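Local coordinates for protein ornithine aminotransferase (Plasmodium falciparum, PDB 3LG0) that catalyses the pyridoxal-phosphate-dependent transamination of ornithine with 2-oxoglutarate, giving glutamate semialdehyde and glutamate on the route to proline, at residues K36-Y41 against T386-I391; A232-T237 against L246-Y251. All coordinates share one frame; numbering follows the deposited sequence.

Interaction 1 of 2, residues K36-Y41 against T386-I391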
# COMPACT_ATOMS: atom_id res chain seq x y z
N LYS A 36 8.78 -15.15 -16.25
CA LYS A 36 10.21 -14.96 -16.43
C LYS A 36 10.45 -14.10 -17.66
O LYS A 36 10.00 -14.44 -18.76
CB LYS A 36 10.94 -16.31 -16.52
CG LYS A 36 12.41 -16.21 -16.88
CD LYS A 36 13.18 -15.26 -15.97
CE LYS A 36 14.62 -15.09 -16.44
NZ LYS A 36 15.27 -13.86 -15.93
N GLY A 37 11.12 -12.97 -17.46
CA GLY A 37 11.30 -12.00 -18.52
C GLY A 37 9.97 -11.62 -19.14
O GLY A 37 9.06 -11.13 -18.45
N VAL A 38 9.82 -11.88 -20.43
CA VAL A 38 8.66 -11.38 -21.15
C VAL A 38 7.52 -12.40 -21.15
O VAL A 38 6.42 -12.15 -21.65
CB VAL A 38 9.07 -10.95 -22.57
CG1 VAL A 38 9.28 -12.18 -23.45
CG2 VAL A 38 8.03 -10.02 -23.17
N PHE A 39 7.77 -13.55 -20.54
CA PHE A 39 6.82 -14.66 -20.58
C PHE A 39 6.19 -15.02 -19.24
O PHE A 39 6.82 -14.91 -18.19
CB PHE A 39 7.50 -15.92 -21.13
CG PHE A 39 7.86 -15.83 -22.58
CD1 PHE A 39 6.88 -15.63 -23.53
CD2 PHE A 39 9.17 -15.97 -22.98
CE1 PHE A 39 7.21 -15.55 -24.87
CE2 PHE A 39 9.51 -15.90 -24.32
CZ PHE A 39 8.53 -15.68 -25.26
N VAL A 40 4.95 -15.49 -19.30
CA VAL A 40 4.28 -16.10 -18.16
C VAL A 40 3.78 -17.49 -18.57
O VAL A 40 3.65 -17.78 -19.76
CB VAL A 40 3.11 -15.24 -17.66
CG1 VAL A 40 3.64 -13.97 -17.02
CG2 VAL A 40 2.18 -14.91 -18.81
N TYR A 41 3.50 -18.33 -17.58
CA TYR A 41 3.10 -19.72 -17.81
C TYR A 41 1.92 -20.09 -16.92
O TYR A 41 1.94 -19.79 -15.71
CB TYR A 41 4.27 -20.67 -17.52
CG TYR A 41 5.53 -20.30 -18.25
CD1 TYR A 41 5.88 -20.93 -19.45
CD2 TYR A 41 6.37 -19.31 -17.76
CE1 TYR A 41 7.03 -20.59 -20.12
CE2 TYR A 41 7.51 -18.94 -18.44
CZ TYR A 41 7.84 -19.58 -19.61
OH TYR A 41 9.00 -19.21 -20.27
N THR A 386 1.67 -3.39 -23.64
CA THR A 386 2.83 -2.94 -22.88
C THR A 386 3.61 -4.11 -22.32
O THR A 386 3.36 -4.53 -21.19
CB THR A 386 2.45 -2.00 -21.71
OG1 THR A 386 1.46 -2.63 -20.89
CG2 THR A 386 1.89 -0.67 -22.21
N PRO A 387 4.56 -4.63 -23.11
CA PRO A 387 5.43 -5.76 -22.75
C PRO A 387 6.59 -5.32 -21.88
O PRO A 387 6.96 -4.16 -21.88
CB PRO A 387 6.00 -6.20 -24.09
CG PRO A 387 6.06 -4.92 -24.89
CD PRO A 387 4.83 -4.14 -24.47
N PRO A 388 7.16 -6.26 -21.12
CA PRO A 388 8.36 -5.86 -20.39
C PRO A 388 9.40 -5.33 -21.38
O PRO A 388 9.42 -5.76 -22.55
CB PRO A 388 8.84 -7.18 -19.76
CG PRO A 388 7.62 -8.04 -19.73
CD PRO A 388 6.83 -7.68 -20.94
N LEU A 389 10.26 -4.44 -20.91
CA LEU A 389 11.17 -3.71 -21.79
C LEU A 389 12.40 -4.52 -22.22
O LEU A 389 13.17 -4.07 -23.06
CB LEU A 389 11.57 -2.37 -21.16
CG LEU A 389 10.44 -1.52 -20.55
CD1 LEU A 389 10.99 -0.24 -19.97
CD2 LEU A 389 9.38 -1.22 -21.58
N CYS A 390 12.59 -5.70 -21.66
CA CYS A 390 13.69 -6.55 -22.10
C CYS A 390 13.34 -7.39 -23.34
O CYS A 390 14.08 -8.31 -23.72
CB CYS A 390 14.14 -7.45 -20.95
SG CYS A 390 12.79 -8.42 -20.27
N ILE A 391 12.21 -7.07 -23.97
CA ILE A 391 11.76 -7.80 -25.15
C ILE A 391 12.67 -7.54 -26.36
O ILE A 391 13.15 -6.43 -26.55
CB ILE A 391 10.31 -7.42 -25.51
CG1 ILE A 391 9.70 -8.43 -26.49
CG2 ILE A 391 10.21 -5.98 -26.02
CD1 ILE A 391 8.17 -8.39 -26.55
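G37 and V38, the two-residue loop of a beta hairpin, pack against the P387-I391 loop that leads from strand 382-385 into helix 393-412. The hairpin joins strands 31-36 and 39-42 through a type II' turn. K36 and F39 close it with a backbone hydrogen bond in each direction. G37 takes the positive phi of the turn (53°), which suits glycine.

V38 carries the contact. Its CG2 lies anti to the backbone N and reaches into the loop, while CG1 is turned the other way, over the centre of one face of the F39 ring. V38 CG2 meets P388 CD tightly, at 3.4 Å. The two side chains cross at about a right angle. I391 reaches the same methyl from a different direction: its extended side chain (chi1 -165°, chi2 162°) brings CD1 to 3.8 Å from V38 CG2. P388 also covers the turn backbone, with its CG 3.6 Å from G37 O. C390 borders the contact, its SG 4.3 Å from G37 CA.

The loop has a shape of its own. P388 to I391 form a type I turn, closed by a weak bond from I391 N to P388 O (3.4 Å). N318 ND2 donates to the carbonyls of L389 and I391. Q395 of helix 393-412 also touches V38.

The contact is apolar. It brings the turn between two N-terminal strands against the loop after C-terminal strand 382-385, strands of one mixed sheet; N- and C-terminal parts of the chain meet in this way in the small domain of fold-type I aminotransferases.

Interaction 2 of 2, residues A232-T237 against L246-Y251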
# COMPACT_ATOMS: atom_id res chain seq x y z
N ALA A 232 4.13 16.18 -12.61
CA ALA A 232 4.07 15.12 -13.59
C ALA A 232 3.87 13.76 -12.93
O ALA A 232 4.74 13.30 -12.17
CB ALA A 232 5.34 15.09 -14.44
N ASP A 233 2.76 13.11 -13.24
CA ASP A 233 2.49 11.75 -12.78
C ASP A 233 3.16 10.75 -13.71
O ASP A 233 2.65 10.48 -14.79
CB ASP A 233 0.99 11.49 -12.77
CG ASP A 233 0.65 10.09 -12.26
OD1 ASP A 233 1.58 9.27 -12.07
OD2 ASP A 233 -0.56 9.82 -12.04
N GLU A 234 4.28 10.19 -13.28
CA GLU A 234 5.07 9.30 -14.12
C GLU A 234 5.02 7.88 -13.60
O GLU A 234 5.91 7.07 -13.87
CB GLU A 234 6.53 9.79 -14.17
CG GLU A 234 6.72 11.14 -14.88
CD GLU A 234 7.29 11.03 -16.31
OE1 GLU A 234 7.30 9.93 -16.91
OE2 GLU A 234 7.75 12.07 -16.84
N VAL A 235 3.99 7.58 -12.81
CA VAL A 235 3.86 6.27 -12.19
C VAL A 235 3.81 5.16 -13.25
O VAL A 235 4.39 4.10 -13.07
CB VAL A 235 2.61 6.21 -11.29
CG1 VAL A 235 2.40 4.79 -10.78
CG2 VAL A 235 2.76 7.18 -10.13
N GLN A 236 3.15 5.43 -14.37
CA GLN A 236 3.09 4.48 -15.50
C GLN A 236 4.07 4.80 -16.62
O GLN A 236 4.62 3.90 -17.24
CB GLN A 236 1.68 4.47 -16.11
CG GLN A 236 0.57 4.29 -15.09
CD GLN A 236 0.28 2.83 -14.81
OE1 GLN A 236 0.42 1.97 -15.69
NE2 GLN A 236 -0.13 2.53 -13.58
N THR A 237 4.24 6.09 -16.92
CA THR A 237 4.98 6.50 -18.10
C THR A 237 6.49 6.50 -17.91
O THR A 237 7.25 6.49 -18.89
CB THR A 237 4.58 7.89 -18.56
OG1 THR A 237 4.95 8.84 -17.55
CG2 THR A 237 3.09 7.96 -18.84
N LEU A 246 12.26 9.46 -17.56
CA LEU A 246 11.04 10.23 -17.38
C LEU A 246 10.47 10.56 -18.74
O LEU A 246 11.16 11.13 -19.56
CB LEU A 246 11.34 11.54 -16.65
CG LEU A 246 11.82 11.45 -15.21
CD1 LEU A 246 12.25 12.83 -14.73
CD2 LEU A 246 10.71 10.88 -14.32
N CYS A 247 9.22 10.21 -18.98
CA CYS A 247 8.62 10.52 -20.27
C CYS A 247 8.70 12.02 -20.59
O CYS A 247 8.83 12.41 -21.75
CB CYS A 247 7.17 10.01 -20.34
SG CYS A 247 6.29 10.38 -21.87
N THR A 248 8.62 12.87 -19.56
CA THR A 248 8.69 14.32 -19.75
C THR A 248 10.01 14.76 -20.39
O THR A 248 10.08 15.82 -21.00
CB THR A 248 8.50 15.10 -18.42
OG1 THR A 248 9.14 14.39 -17.35
CG2 THR A 248 7.03 15.24 -18.08
N HIS A 249 11.04 13.94 -20.25
CA HIS A 249 12.32 14.17 -20.90
C HIS A 249 12.20 14.16 -22.44
O HIS A 249 13.13 14.54 -23.14
CB HIS A 249 13.35 13.14 -20.43
CG HIS A 249 14.75 13.42 -20.87
ND1 HIS A 249 15.62 14.21 -20.13
CD2 HIS A 249 15.45 13.02 -21.95
CE1 HIS A 249 16.78 14.28 -20.75
NE2 HIS A 249 16.71 13.57 -21.86
N HIS A 250 11.07 13.70 -22.96
CA HIS A 250 10.85 13.72 -24.40
C HIS A 250 10.52 15.13 -24.82
O HIS A 250 10.83 15.55 -25.94
CB HIS A 250 9.68 12.82 -24.82
CG HIS A 250 10.00 11.36 -24.83
ND1 HIS A 250 11.08 10.84 -25.51
CD2 HIS A 250 9.37 10.30 -24.27
CE1 HIS A 250 11.11 9.52 -25.36
NE2 HIS A 250 10.08 9.17 -24.60
N TYR A 251 9.89 15.86 -23.92
CA TYR A 251 9.39 17.18 -24.23
C TYR A 251 10.36 18.26 -23.74
O TYR A 251 10.08 19.45 -23.84
CB TYR A 251 8.00 17.39 -23.61
CG TYR A 251 7.08 16.19 -23.75
CD1 TYR A 251 6.34 15.73 -22.67
CD2 TYR A 251 6.96 15.52 -24.96
CE1 TYR A 251 5.49 14.64 -22.79
CE2 TYR A 251 6.11 14.42 -25.09
CZ TYR A 251 5.39 13.99 -24.00
OH TYR A 251 4.54 12.91 -24.11
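This is a buried polar contact in which the carboxylate of E234 receives the start of the 3-10 segment 247-250. It sits at the C-terminal end of strand 229-233, a parallel strand of the large central sheet. Both carboxylate oxygens accept two bonds. E234 OE1 takes C247 N at 2.8 Å, on the syn side and 18° out of the carboxylate plane. E234 OE2 takes T248 N at 3.0 Å through its syn lone pair, and T248 OG1 at 2.8 Å nearly along the C-O axis. The fourth donor is T237 OG1, 2.7 Å from E234 OE1, which approaches from above the plane, 53° out of it. Four donors therefore fix both the place and the rotation of the group.

The D-E-V-Q sequence here belongs to the class-III aminotransferase signature. In it D233 forms an Asx turn, its OD1 accepting from V235 N, and so shapes the backbone of the turn.

Carbon contacts flank the polar group. L246 crosses the E234 side chain at about a right angle, with L246 CD2 4.0 Å from E234 CG. On the strand, A232 CB meets T248 CG2 at 4.0 Å. C247 CB packs 3.8 Å from T237 CB.

Overall arrangement
Interaction 1 lies at turns beside the small-domain sheet and interaction 2 at the end of a strand in the large central sheet. Their centres are 21 Å apart and their nearest atoms about 7 Å, so they do not touch. The chain between 232-237 and 246-251 links them indirectly: R241 donates to P387 O of interaction 1, and the adjacent T242 accepts from H250 NE2 beside interaction 2. Interaction 2 is the nearer to the probable cofactor site: the E234 side chain is about 10 Å from that of K262, the probable cofactor lysine, which carries no cofactor in this structure. Interaction 1 lies away from that site.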